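Local atomic coordinates of single-stranded DNA-binding protein (Thermus thermophilus, PDB entry 2CWA), a protein that binds single-stranded DNA and probably recruits partner proteins to sites of DNA replication, recombination and repair. Residues R144-P147 with A151-R154; G73-V78 with R110-A115; V8-A13 with L97-D102; A153-A158 with E183-L188. One frame throughout, in Å; residues are numbered along the deposited sequence.

In the fold
The chain carries two OB-family domains in tandem; contacts 2 and 3 involve the first, contacts 1 and 4 the second. Contacts 3 and 4 are buried and wholly apolar across their segments, with methyl groups meeting and no hydrogen bond between them. Contacts 1 and 2 are partly buried and mixed, with polar bonds leading: backbone pairing in one, an arginine-to-carbonyl grip in the other, each with a nitrate beside an arginine. Contacts 1 and 4 share Ala153 and Arg154 on strand 151-161, their centres about 11 Å apart. Contacts 2 and 3 touch where strand 75-85 bonds to strand 5-22. The centre of contact 3 lies about 7 Å from that of the chain, the others about 18 to 22 Å out.

Contact 1 of 4, residues R144-P147 with A151-R154; sequences RYTP and AVAR. With NO3 (nitrate ion), chain B.
The beta hairpin of strands 128-145 and 151-161 carries the antiparallel pairs Arg144 with Val152 and Tyr145 with Ala151 next to its turn. In the hydrogen-bonded pair, Arg144 N donates to Val152 O at 3.0 Å, and Val152 N returns to Arg144 O at 2.9 Å; the first bond is the straighter (163° against 141°). The adjoining pair has no such bonds, but Tyr145 CE1 comes within 3.3 Å of Ala151 CB, a tight approach, while the phenol OH makes a weak hydrogen bond to Glu183. This hairpin belongs to the second OB-family domain of the chain. Thr146 and Val152 cross at about a right angle, CG2 to CG2 at 4.0 Å, and Thr146 OG1 accepts from Thr150 N. An alanine at Val152 would keep the backbone pair but would probably leave the Thr146 methyl without its mate and open a gap beside nitrate O1. That ion, probably from the crystallisation liquor, lies with O1 3.6 Å from Val152 CG1. The bend in Arg144 at chi3 (-64°) turns its guanidinium to the ion, where NH1 donates to nitrate O1 at 3.0 Å.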
loop_
_atom_site.group_PDB
_atom_site.type_symbol
_atom_site.label_atom_id
_atom_site.label_comp_id
_atom_site.label_asym_id
_atom_site.label_seq_id
_atom_site.Cartn_x
_atom_site.Cartn_y
_atom_site.Cartn_z
ATOM N N ARG A 144 22.174 -3.421 -1.677
ATOM C CA ARG A 144 23.049 -2.351 -2.144
ATOM C C ARG A 144 23.293 -1.424 -0.966
ATOM O O ARG A 144 22.579 -1.486 0.038
ATOM C CB ARG A 144 22.413 -1.564 -3.298
ATOM C CG ARG A 144 21.239 -0.687 -2.905
ATOM C CD ARG A 144 20.723 0.084 -4.111
ATOM N NE ARG A 144 21.723 1.015 -4.623
ATOM C CZ ARG A 144 21.868 2.272 -4.215
ATOM N NH1 ARG A 144 21.074 2.774 -3.283
ATOM N NH2 ARG A 144 22.818 3.035 -4.745
ATOM N N TYR A 145 24.297 -0.563 -1.087
ATOM C CA TYR A 145 24.623 0.372 -0.024
ATOM C C TYR A 145 24.641 1.800 -0.550
ATOM O O TYR A 145 25.150 2.060 -1.644
ATOM C CB TYR A 145 25.987 0.013 0.578
ATOM C CG TYR A 145 25.947 -1.221 1.454
ATOM C CD1 TYR A 145 25.662 -1.117 2.815
ATOM C CD2 TYR A 145 26.145 -2.492 0.915
ATOM C CE1 TYR A 145 25.573 -2.247 3.623
ATOM C CE2 TYR A 145 26.054 -3.636 1.713
ATOM C CZ TYR A 145 25.767 -3.503 3.067
ATOM O OH TYR A 145 25.661 -4.620 3.867
ATOM N N THR A 146 24.060 2.711 0.217
ATOM C CA THR A 146 24.029 4.117 -0.165
ATOM C C THR A 146 25.438 4.677 0.013
ATOM O O THR A 146 26.292 4.038 0.633
ATOM C CB THR A 146 23.082 4.923 0.738
ATOM O OG1 THR A 146 23.645 5.017 2.054
ATOM C CG2 THR A 146 21.710 4.245 0.821
ATOM N N PRO A 147 25.703 5.874 -0.536
ATOM C CA PRO A 147 27.033 6.475 -0.401
ATOM C C PRO A 147 27.449 6.550 1.066
ATOM O O PRO A 147 28.620 6.378 1.397
ATOM C CB PRO A 147 26.846 7.854 -1.026
ATOM C CG PRO A 147 25.866 7.580 -2.116
ATOM C CD PRO A 147 24.850 6.690 -1.422
ATOM N N ALA A 151 22.607 0.098 4.384
ATOM C CA ALA A 151 22.191 -1.100 3.658
ATOM C C ALA A 151 20.739 -0.982 3.195
ATOM O O ALA A 151 19.887 -0.426 3.895
ATOM C CB ALA A 151 22.355 -2.335 4.539
ATOM N N VAL A 152 20.462 -1.501 2.005
ATOM C CA VAL A 152 19.108 -1.468 1.461
ATOM C C VAL A 152 18.890 -2.779 0.738
ATOM O O VAL A 152 19.650 -3.132 -0.162
ATOM C CB VAL A 152 18.902 -0.317 0.451
ATOM C CG1 VAL A 152 17.413 -0.132 0.185
ATOM C CG2 VAL A 152 19.510 0.959 0.978
ATOM N N ALA A 153 17.855 -3.503 1.147
ATOM C CA ALA A 153 17.542 -4.794 0.552
ATOM C C ALA A 153 16.250 -4.728 -0.235
ATOM O O ALA A 153 15.304 -4.052 0.162
ATOM C CB ALA A 153 17.418 -5.859 1.650
ATOM N N ARG A 154 16.225 -5.422 -1.364
ATOM C CA ARG A 154 15.032 -5.479 -2.186
ATOM C C ARG A 154 14.711 -6.954 -2.374
ATOM O O ARG A 154 15.565 -7.742 -2.776
ATOM C CB ARG A 154 15.264 -4.764 -3.516
ATOM C CG ARG A 154 15.324 -3.253 -3.338
ATOM C CD ARG A 154 15.565 -2.518 -4.652
ATOM N NE ARG A 154 15.863 -1.108 -4.420
ATOM C CZ ARG A 154 14.994 -0.218 -3.963
ATOM N NH1 ARG A 154 13.750 -0.588 -3.688
ATOM N NH2 ARG A 154 15.370 1.039 -3.759
HETATM N N NO3 B . 17.696 2.974 -2.203
HETATM O O1 NO3 B . 18.292 1.970 -2.573
HETATM O O2 NO3 B . 18.313 4.008 -1.968
HETATM O O3 NO3 B . 16.485 2.947 -2.056
#

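Contact 2 of 4, residues G73-V78 with R110-A115; sequences GQLVFV and RGKERA. With NO3 (nitrate ion), chain D.
Arg114 reaches Gly73 through an extended chain: CG stands opposite the carbonyl carbon (chi1 -58°), the aliphatic part runs straight to NE, and the turn at chi4 (73°) sets the guanidinium edge against the carbonyl oxygen. The grip is side-on, with both donors on one atom. Arg114 NE lies 2.8 Å from Gly73 O with an N-H...O angle of 152°, and Arg114 NH2 lies 3.0 Å from the same oxygen. That oxygen is nearly in the guanidinium plane, yet the donors do not share one approach to it: NE is tilted somewhat from the carbonyl plane and NH2 stands well above it. At another part of the edge, Arg114 NH1 donates to O2 of a nitrate at 2.8 Å, an ion probably taken from the crystallisation liquor, and the backbone N of Arg114 adds a weak bond to the same oxygen.

The apolar contact is that of Leu75 CD1 with Lys112 CB, at 3.7 Å; Leu75 CG lies obliquely against the guanidinium, 3.7 Å from Arg114 NH2. Leu75 opens strand 75-85 of the first OB-family domain and packs on Ala13 and Leu124, whereas Arg114 lies on the short strand 114-116, paired with strand 122-125. A methionine in place of Arg114 would probably leave Gly73 O without both donors and Asp109, its salt-bridge partner, without that positive charge. The charge of Arg114 is probably balanced in part by Asp109, while the paired N-H groups fix the rotation of the guanidinium against Gly73 O.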
loop_
_atom_site.group_PDB
_atom_site.type_symbol
_atom_site.label_atom_id
_atom_site.label_comp_id
_atom_site.label_asym_id
_atom_site.label_seq_id
_atom_site.Cartn_x
_atom_site.Cartn_y
_atom_site.Cartn_z
ATOM N N GLY A 73 -11.219 15.597 2.129
ATOM C CA GLY A 73 -10.953 15.926 3.520
ATOM C C GLY A 73 -11.436 14.904 4.538
ATOM O O GLY A 73 -10.863 14.779 5.622
ATOM N N GLN A 74 -12.493 14.173 4.193
ATOM C CA GLN A 74 -13.052 13.160 5.086
ATOM C C GLN A 74 -12.003 12.146 5.533
ATOM O O GLN A 74 -11.238 11.638 4.725
ATOM C CB GLN A 74 -14.188 12.418 4.377
ATOM C CG GLN A 74 -14.778 11.256 5.173
ATOM C CD GLN A 74 -15.652 11.708 6.326
ATOM O OE1 GLN A 74 -16.679 12.357 6.123
ATOM N NE2 GLN A 74 -15.250 11.365 7.549
ATOM N N LEU A 75 -11.961 11.846 6.825
ATOM C CA LEU A 75 -11.008 10.854 7.306
ATOM C C LEU A 75 -11.715 9.508 7.212
ATOM O O LEU A 75 -12.878 9.401 7.582
ATOM C CB LEU A 75 -10.608 11.129 8.756
ATOM C CG LEU A 75 -9.972 12.499 9.016
ATOM C CD1 LEU A 75 -9.364 12.512 10.416
ATOM C CD2 LEU A 75 -8.899 12.774 7.972
ATOM N N VAL A 76 -11.020 8.497 6.707
ATOM C CA VAL A 76 -11.616 7.172 6.576
ATOM C C VAL A 76 -10.652 6.069 6.974
ATOM O O VAL A 76 -9.430 6.238 6.921
ATOM C CB VAL A 76 -12.057 6.878 5.116
ATOM C CG1 VAL A 76 -13.079 7.902 4.658
ATOM C CG2 VAL A 76 -10.853 6.893 4.199
ATOM N N PHE A 77 -11.223 4.939 7.380
ATOM C CA PHE A 77 -10.453 3.760 7.738
ATOM C C PHE A 77 -10.793 2.703 6.696
ATOM O O PHE A 77 -11.959 2.361 6.510
ATOM C CB PHE A 77 -10.845 3.236 9.126
ATOM C CG PHE A 77 -10.439 1.804 9.367
ATOM C CD1 PHE A 77 -9.119 1.403 9.202
ATOM C CD2 PHE A 77 -11.389 0.849 9.741
ATOM C CE1 PHE A 77 -8.739 0.070 9.404
ATOM C CE2 PHE A 77 -11.024 -0.485 9.944
ATOM C CZ PHE A 77 -9.698 -0.877 9.776
ATOM N N VAL A 78 -9.771 2.190 6.024
ATOM C CA VAL A 78 -9.968 1.175 5.011
ATOM C C VAL A 78 -9.287 -0.125 5.390
ATOM O O VAL A 78 -8.134 -0.127 5.835
ATOM C CB VAL A 78 -9.417 1.643 3.645
ATOM C CG1 VAL A 78 -9.220 0.460 2.719
ATOM C CG2 VAL A 78 -10.380 2.631 3.019
ATOM N N ARG A 110 -12.376 14.797 15.173
ATOM C CA ARG A 110 -12.121 15.510 16.429
ATOM C C ARG A 110 -10.725 15.177 16.936
ATOM O O ARG A 110 -10.373 14.009 17.088
ATOM C CB ARG A 110 -13.147 15.121 17.501
ATOM C CG ARG A 110 -12.833 15.689 18.898
ATOM C CD ARG A 110 -13.947 15.391 19.897
ATOM N NE ARG A 110 -14.088 13.966 20.190
ATOM C CZ ARG A 110 -13.324 13.287 21.043
ATOM N NH1 ARG A 110 -12.349 13.899 21.701
ATOM N NH2 ARG A 110 -13.541 11.994 21.244
ATOM N N GLY A 111 -9.931 16.210 17.187
ATOM C CA GLY A 111 -8.581 16.011 17.682
ATOM C C GLY A 111 -7.558 15.628 16.628
ATOM O O GLY A 111 -6.389 15.423 16.951
ATOM N N LYS A 112 -7.985 15.531 15.371
ATOM C CA LYS A 112 -7.083 15.165 14.281
ATOM C C LYS A 112 -6.654 16.374 13.461
ATOM O O LYS A 112 -7.398 17.340 13.335
ATOM C CB LYS A 112 -7.758 14.144 13.355
ATOM C CG LYS A 112 -7.610 12.689 13.788
ATOM C CD LYS A 112 -8.118 12.449 15.197
ATOM C CE LYS A 112 -7.916 10.998 15.603
ATOM N NZ LYS A 112 -8.463 10.703 16.954
ATOM N N GLU A 113 -5.456 16.308 12.888
ATOM C CA GLU A 113 -4.938 17.407 12.084
ATOM C C GLU A 113 -4.568 17.005 10.666
ATOM O O GLU A 113 -4.008 15.933 10.430
ATOM C CB GLU A 113 -3.707 18.029 12.749
ATOM C CG GLU A 113 -3.988 18.719 14.066
ATOM C CD GLU A 113 -2.839 19.609 14.496
ATOM O OE1 GLU A 113 -1.704 19.099 14.625
ATOM O OE2 GLU A 113 -3.073 20.822 14.702
ATOM N N ARG A 114 -4.868 17.887 9.723
ATOM C CA ARG A 114 -4.560 17.631 8.328
ATOM C C ARG A 114 -3.500 18.605 7.834
ATOM O O ARG A 114 -3.436 19.747 8.286
ATOM C CB ARG A 114 -5.813 17.800 7.470
ATOM C CG ARG A 114 -6.995 16.913 7.855
ATOM C CD ARG A 114 -8.176 17.219 6.944
ATOM N NE ARG A 114 -9.390 16.454 7.236
ATOM C CZ ARG A 114 -10.185 16.650 8.286
ATOM N NH1 ARG A 114 -9.908 17.591 9.189
ATOM N NH2 ARG A 114 -11.291 15.928 8.413
ATOM N N ALA A 115 -2.661 18.138 6.920
ATOM C CA ALA A 115 -1.644 18.974 6.307
ATOM C C ALA A 115 -2.209 19.224 4.908
ATOM O O ALA A 115 -3.114 18.508 4.472
ATOM C CB ALA A 115 -0.324 18.230 6.223
HETATM N N NO3 D . -7.841 19.999 10.651
HETATM O O1 NO3 D . -8.973 20.451 10.645
HETATM O O2 NO3 D . -7.588 18.982 10.039
HETATM O O3 NO3 D . -6.962 20.565 11.273
#

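Contact 3 of 4, residues V8-A13 with L97-D102; sequences VFLIGA and LQIRAD
Ile99 meets Val8 and Leu10 through a single methyl. Its CG2 lies 4.4 Å from Val8 CG1 and 4.3 Å from Leu10 CD1, so it faces two residues of strand 5-22 that lie two positions apart. With CG1 of Ile99 beside the backbone N (chi1 -59°), CG2 falls on the far side from that nitrogen, directed at the pair. The backbones stay well separated, 8.1 Å between Val8 CA and Ile99 CA, and no hydrogen bond links the segments.

Strand 75-85 lies between the two in strand order, antiparallel both to strand 5-22 and to strand 96-107; the backbone bonds of Val8 with Gly80 and of Leu10 with Val78 tie the near side to it. The side chains therefore meet inside the curled beta structure of the first OB-family domain. Leu200, from the second such domain, touches both Val8 and Ile99 and extends the cluster across the two domains; Val131, also of the second, touches Val8.

The buried Ile99 cluster thus consists of dispersion contacts between methyls of branched side chains, without direction or polar partner.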
loop_
_atom_site.group_PDB
_atom_site.type_symbol
_atom_site.label_atom_id
_atom_site.label_comp_id
_atom_site.label_asym_id
_atom_site.label_seq_id
_atom_site.Cartn_x
_atom_site.Cartn_y
_atom_site.Cartn_z
ATOM N N VAL A 8 -4.405 -5.222 4.530
ATOM C CA VAL A 8 -4.051 -3.805 4.480
ATOM C C VAL A 8 -4.920 -2.969 5.403
ATOM O O VAL A 8 -6.147 -3.108 5.408
ATOM C CB VAL A 8 -4.207 -3.245 3.041
ATOM C CG1 VAL A 8 -4.024 -1.719 3.049
ATOM C CG2 VAL A 8 -3.201 -3.911 2.113
ATOM N N PHE A 9 -4.280 -2.100 6.187
ATOM C CA PHE A 9 -4.994 -1.224 7.106
ATOM C C PHE A 9 -4.541 0.212 6.859
ATOM O O PHE A 9 -3.370 0.550 7.065
ATOM C CB PHE A 9 -4.697 -1.605 8.557
ATOM C CG PHE A 9 -5.137 -2.995 8.921
ATOM C CD1 PHE A 9 -6.481 -3.274 9.167
ATOM C CD2 PHE A 9 -4.215 -4.027 9.007
ATOM C CE1 PHE A 9 -6.893 -4.579 9.498
ATOM C CE2 PHE A 9 -4.614 -5.330 9.335
ATOM C CZ PHE A 9 -5.955 -5.600 9.581
ATOM N N LEU A 10 -5.471 1.050 6.429
ATOM C CA LEU A 10 -5.160 2.441 6.137
ATOM C C LEU A 10 -6.144 3.406 6.755
ATOM O O LEU A 10 -7.355 3.157 6.794
ATOM C CB LEU A 10 -5.155 2.680 4.618
ATOM C CG LEU A 10 -4.091 1.984 3.774
ATOM C CD1 LEU A 10 -4.520 2.001 2.303
ATOM C CD2 LEU A 10 -2.745 2.696 3.963
ATOM N N ILE A 11 -5.603 4.513 7.255
ATOM C CA ILE A 11 -6.407 5.588 7.800
ATOM C C ILE A 11 -5.779 6.866 7.251
ATOM O O ILE A 11 -4.587 7.129 7.463
ATOM C CB ILE A 11 -6.390 5.660 9.341
ATOM C CG1 ILE A 11 -7.057 4.418 9.950
ATOM C CG2 ILE A 11 -7.155 6.904 9.786
ATOM C CD1 ILE A 11 -7.130 4.453 11.481
ATOM N N GLY A 12 -6.578 7.640 6.527
ATOM C CA GLY A 12 -6.094 8.879 5.945
ATOM C C GLY A 12 -7.256 9.758 5.541
ATOM O O GLY A 12 -8.413 9.420 5.787
ATOM N N ALA A 13 -6.951 10.893 4.926
ATOM C CA ALA A 13 -7.981 11.817 4.484
ATOM C C ALA A 13 -8.188 11.635 2.987
ATOM O O ALA A 13 -7.260 11.285 2.274
ATOM C CB ALA A 13 -7.553 13.258 4.782
ATOM N N LEU A 97 -0.039 -3.570 -9.023
ATOM C CA LEU A 97 -0.434 -4.032 -7.699
ATOM C C LEU A 97 -1.383 -2.974 -7.163
ATOM O O LEU A 97 -0.952 -1.885 -6.782
ATOM C CB LEU A 97 0.790 -4.168 -6.780
ATOM C CG LEU A 97 0.570 -4.815 -5.408
ATOM C CD1 LEU A 97 0.233 -6.293 -5.583
ATOM C CD2 LEU A 97 1.832 -4.665 -4.560
ATOM N N GLN A 98 -2.675 -3.286 -7.149
ATOM C CA GLN A 98 -3.670 -2.332 -6.681
ATOM C C GLN A 98 -4.109 -2.619 -5.258
ATOM O O GLN A 98 -3.958 -3.731 -4.758
ATOM C CB GLN A 98 -4.903 -2.337 -7.599
ATOM C CG GLN A 98 -5.950 -3.391 -7.241
ATOM C CD GLN A 98 -7.200 -3.323 -8.113
ATOM O OE1 GLN A 98 -7.753 -2.247 -8.352
ATOM N NE2 GLN A 98 -7.658 -4.481 -8.579
ATOM N N ILE A 99 -4.656 -1.597 -4.616
ATOM C CA ILE A 99 -5.143 -1.708 -3.256
ATOM C C ILE A 99 -6.657 -1.831 -3.295
ATOM O O ILE A 99 -7.372 -0.880 -3.618
ATOM C CB ILE A 99 -4.768 -0.467 -2.422
ATOM C CG1 ILE A 99 -3.250 -0.305 -2.394
ATOM C CG2 ILE A 99 -5.323 -0.602 -1.007
ATOM C CD1 ILE A 99 -2.804 1.043 -1.854
ATOM N N ARG A 100 -7.138 -3.019 -2.962
ATOM C CA ARG A 100 -8.562 -3.298 -2.948
ATOM C C ARG A 100 -9.120 -3.091 -1.547
ATOM O O ARG A 100 -8.674 -3.733 -0.598
ATOM C CB ARG A 100 -8.794 -4.743 -3.386
ATOM C CG ARG A 100 -10.204 -5.261 -3.181
ATOM C CD ARG A 100 -11.179 -4.713 -4.217
ATOM N NE ARG A 100 -12.396 -5.516 -4.265
ATOM C CZ ARG A 100 -13.247 -5.646 -3.255
ATOM N NH1 ARG A 100 -13.017 -5.020 -2.110
ATOM N NH2 ARG A 100 -14.320 -6.413 -3.379
ATOM N N ALA A 101 -10.084 -2.186 -1.414
ATOM C CA ALA A 101 -10.703 -1.942 -0.120
ATOM C C ALA A 101 -11.896 -2.876 0.038
ATOM O O ALA A 101 -12.799 -2.861 -0.790
ATOM C CB ALA A 101 -11.170 -0.510 -0.025
ATOM N N ASP A 102 -11.902 -3.696 1.083
ATOM C CA ASP A 102 -13.038 -4.580 1.301
ATOM C C ASP A 102 -14.098 -3.812 2.077
ATOM O O ASP A 102 -15.298 -3.992 1.860
ATOM C CB ASP A 102 -12.626 -5.835 2.084
ATOM C CG ASP A 102 -11.914 -6.854 1.213
ATOM O OD1 ASP A 102 -12.296 -6.986 0.032
ATOM O OD2 ASP A 102 -10.982 -7.531 1.702
#

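Contact 4 of 4, residues A153-A158 with E183-L188; sequences ARLGLA and EWAAEL
Leu155 and Ala153 of strand 151-161 both meet Ala185 of helix 179-185. Followed outward, Leu155 CB is still 6.2 Å from Ala185 CB, too far to touch. CG narrows the gap to 4.7 Å. Both branches then arrive together: Leu155 CD1 and CD2 each lie 4.3 Å from Ala185 CB, so the helix methyl faces the fork of the leucine. The rotation of the side chain, with CG opposite the carbonyl carbon (chi1 -50°), turns this fork to the helix. Leu155 CD2 also comes to 4.6 Å from Leu188 CD1, a looser approach. Ala153 adds a matching methyl pair, its CB 4.3 Å from Ala185 CB. Ala185 CB thus meets two residues that lie two positions apart on the strand.

No hydrogen bond crosses the contact, and the backbone bonds found here run elsewhere. Leu188 N donates to Ala185 O at 2.9 Å, closing the type I beta turn from Ala185 to Leu188, and the CB of Leu188, like that of Ala185, points toward the strand. On the strand, Ala153 and Leu155 bond to Ala177 and Val175 of strand 169-178.

A helix packed over the end of the barrel between the third and fourth strands is a hallmark of the OB fold, and helix 179-185 holds this position in the second domain. Around it, Leu194 of strand 193-206 touches both Leu155 and Leu188, Pro141 of strand 128-145 borders Leu155, and Leu223 of strand 222-224 packs on Ala185.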
loop_
_atom_site.group_PDB
_atom_site.type_symbol
_atom_site.label_atom_id
_atom_site.label_comp_id
_atom_site.label_asym_id
_atom_site.label_seq_id
_atom_site.Cartn_x
_atom_site.Cartn_y
_atom_site.Cartn_z
ATOM N N ALA A 153 17.855 -3.503 1.147
ATOM C CA ALA A 153 17.542 -4.794 0.552
ATOM C C ALA A 153 16.250 -4.728 -0.235
ATOM O O ALA A 153 15.304 -4.052 0.162
ATOM C CB ALA A 153 17.418 -5.859 1.650
ATOM N N ARG A 154 16.225 -5.422 -1.364
ATOM C CA ARG A 154 15.032 -5.479 -2.186
ATOM C C ARG A 154 14.711 -6.954 -2.374
ATOM O O ARG A 154 15.565 -7.742 -2.776
ATOM C CB ARG A 154 15.264 -4.764 -3.516
ATOM C CG ARG A 154 15.324 -3.253 -3.338
ATOM C CD ARG A 154 15.565 -2.518 -4.652
ATOM N NE ARG A 154 15.863 -1.108 -4.420
ATOM C CZ ARG A 154 14.994 -0.218 -3.963
ATOM N NH1 ARG A 154 13.750 -0.588 -3.688
ATOM N NH2 ARG A 154 15.370 1.039 -3.759
ATOM N N LEU A 155 13.477 -7.312 -2.038
ATOM C CA LEU A 155 13.006 -8.693 -2.109
ATOM C C LEU A 155 11.776 -8.826 -3.005
ATOM O O LEU A 155 11.000 -7.884 -3.145
ATOM C CB LEU A 155 12.626 -9.170 -0.703
ATOM C CG LEU A 155 13.615 -8.967 0.450
ATOM C CD1 LEU A 155 12.872 -9.006 1.780
ATOM C CD2 LEU A 155 14.688 -10.030 0.402
ATOM N N GLY A 156 11.609 -10.007 -3.600
ATOM C CA GLY A 156 10.451 -10.280 -4.439
ATOM C C GLY A 156 9.626 -11.314 -3.683
ATOM O O GLY A 156 10.127 -12.400 -3.388
ATOM N N LEU A 157 8.373 -10.985 -3.372
ATOM C CA LEU A 157 7.504 -11.877 -2.604
ATOM C C LEU A 157 6.279 -12.384 -3.355
ATOM O O LEU A 157 5.576 -11.612 -4.007
ATOM C CB LEU A 157 7.023 -11.163 -1.335
ATOM C CG LEU A 157 6.196 -12.005 -0.357
ATOM C CD1 LEU A 157 7.108 -13.014 0.331
ATOM C CD2 LEU A 157 5.524 -11.109 0.670
ATOM N N ALA A 158 6.018 -13.683 -3.239
ATOM C CA ALA A 158 4.856 -14.296 -3.877
ATOM C C ALA A 158 3.887 -14.709 -2.779
ATOM O O ALA A 158 4.216 -15.550 -1.934
ATOM C CB ALA A 158 5.277 -15.515 -4.696
ATOM N N GLU A 183 20.127 -5.955 6.350
ATOM C CA GLU A 183 21.225 -6.888 6.527
ATOM C C GLU A 183 20.710 -8.253 6.989
ATOM O O GLU A 183 21.256 -9.288 6.618
ATOM C CB GLU A 183 22.255 -6.296 7.492
ATOM C CG GLU A 183 22.836 -4.991 6.931
ATOM C CD GLU A 183 23.951 -4.401 7.768
ATOM O OE1 GLU A 183 23.741 -4.199 8.982
ATOM O OE2 GLU A 183 25.033 -4.125 7.200
ATOM N N TRP A 184 19.643 -8.250 7.776
ATOM C CA TRP A 184 19.052 -9.507 8.240
ATOM C C TRP A 184 18.490 -10.254 7.030
ATOM O O TRP A 184 18.653 -11.467 6.904
ATOM C CB TRP A 184 17.921 -9.226 9.234
ATOM C CG TRP A 184 17.191 -10.456 9.710
ATOM C CD1 TRP A 184 17.497 -11.222 10.803
ATOM C CD2 TRP A 184 16.048 -11.070 9.096
ATOM N NE1 TRP A 184 16.611 -12.277 10.906
ATOM C CE2 TRP A 184 15.713 -12.206 9.873
ATOM C CE3 TRP A 184 15.273 -10.770 7.965
ATOM C CZ2 TRP A 184 14.637 -13.043 9.552
ATOM C CZ3 TRP A 184 14.202 -11.602 7.648
ATOM C CH2 TRP A 184 13.895 -12.726 8.440
ATOM N N ALA A 185 17.850 -9.510 6.131
ATOM C CA ALA A 185 17.237 -10.085 4.929
ATOM C C ALA A 185 18.219 -10.634 3.901
ATOM O O ALA A 185 17.876 -11.531 3.124
ATOM C CB ALA A 185 16.328 -9.047 4.267
ATOM N N ALA A 186 19.439 -10.104 3.895
ATOM C CA ALA A 186 20.455 -10.539 2.942
ATOM C C ALA A 186 20.786 -12.023 3.046
ATOM O O ALA A 186 21.252 -12.628 2.079
ATOM C CB ALA A 186 21.728 -9.708 3.119
ATOM N N GLU A 187 20.554 -12.613 4.214
ATOM C CA GLU A 187 20.844 -14.032 4.390
ATOM C C GLU A 187 19.731 -14.917 3.836
ATOM O O GLU A 187 19.900 -16.130 3.697
ATOM C CB GLU A 187 21.076 -14.348 5.868
ATOM C CG GLU A 187 22.330 -13.699 6.431
ATOM C CD GLU A 187 22.633 -14.143 7.848
ATOM O OE1 GLU A 187 22.738 -15.366 8.081
ATOM O OE2 GLU A 187 22.771 -13.265 8.727
ATOM N N LEU A 188 18.594 -14.313 3.514
ATOM C CA LEU A 188 17.485 -15.084 2.965
ATOM C C LEU A 188 17.854 -15.567 1.573
ATOM O O LEU A 188 18.797 -15.066 0.960
ATOM C CB LEU A 188 16.219 -14.233 2.895
ATOM C CG LEU A 188 15.719 -13.699 4.237
ATOM C CD1 LEU A 188 14.514 -12.806 4.016
ATOM C CD2 LEU A 188 15.373 -14.868 5.148
#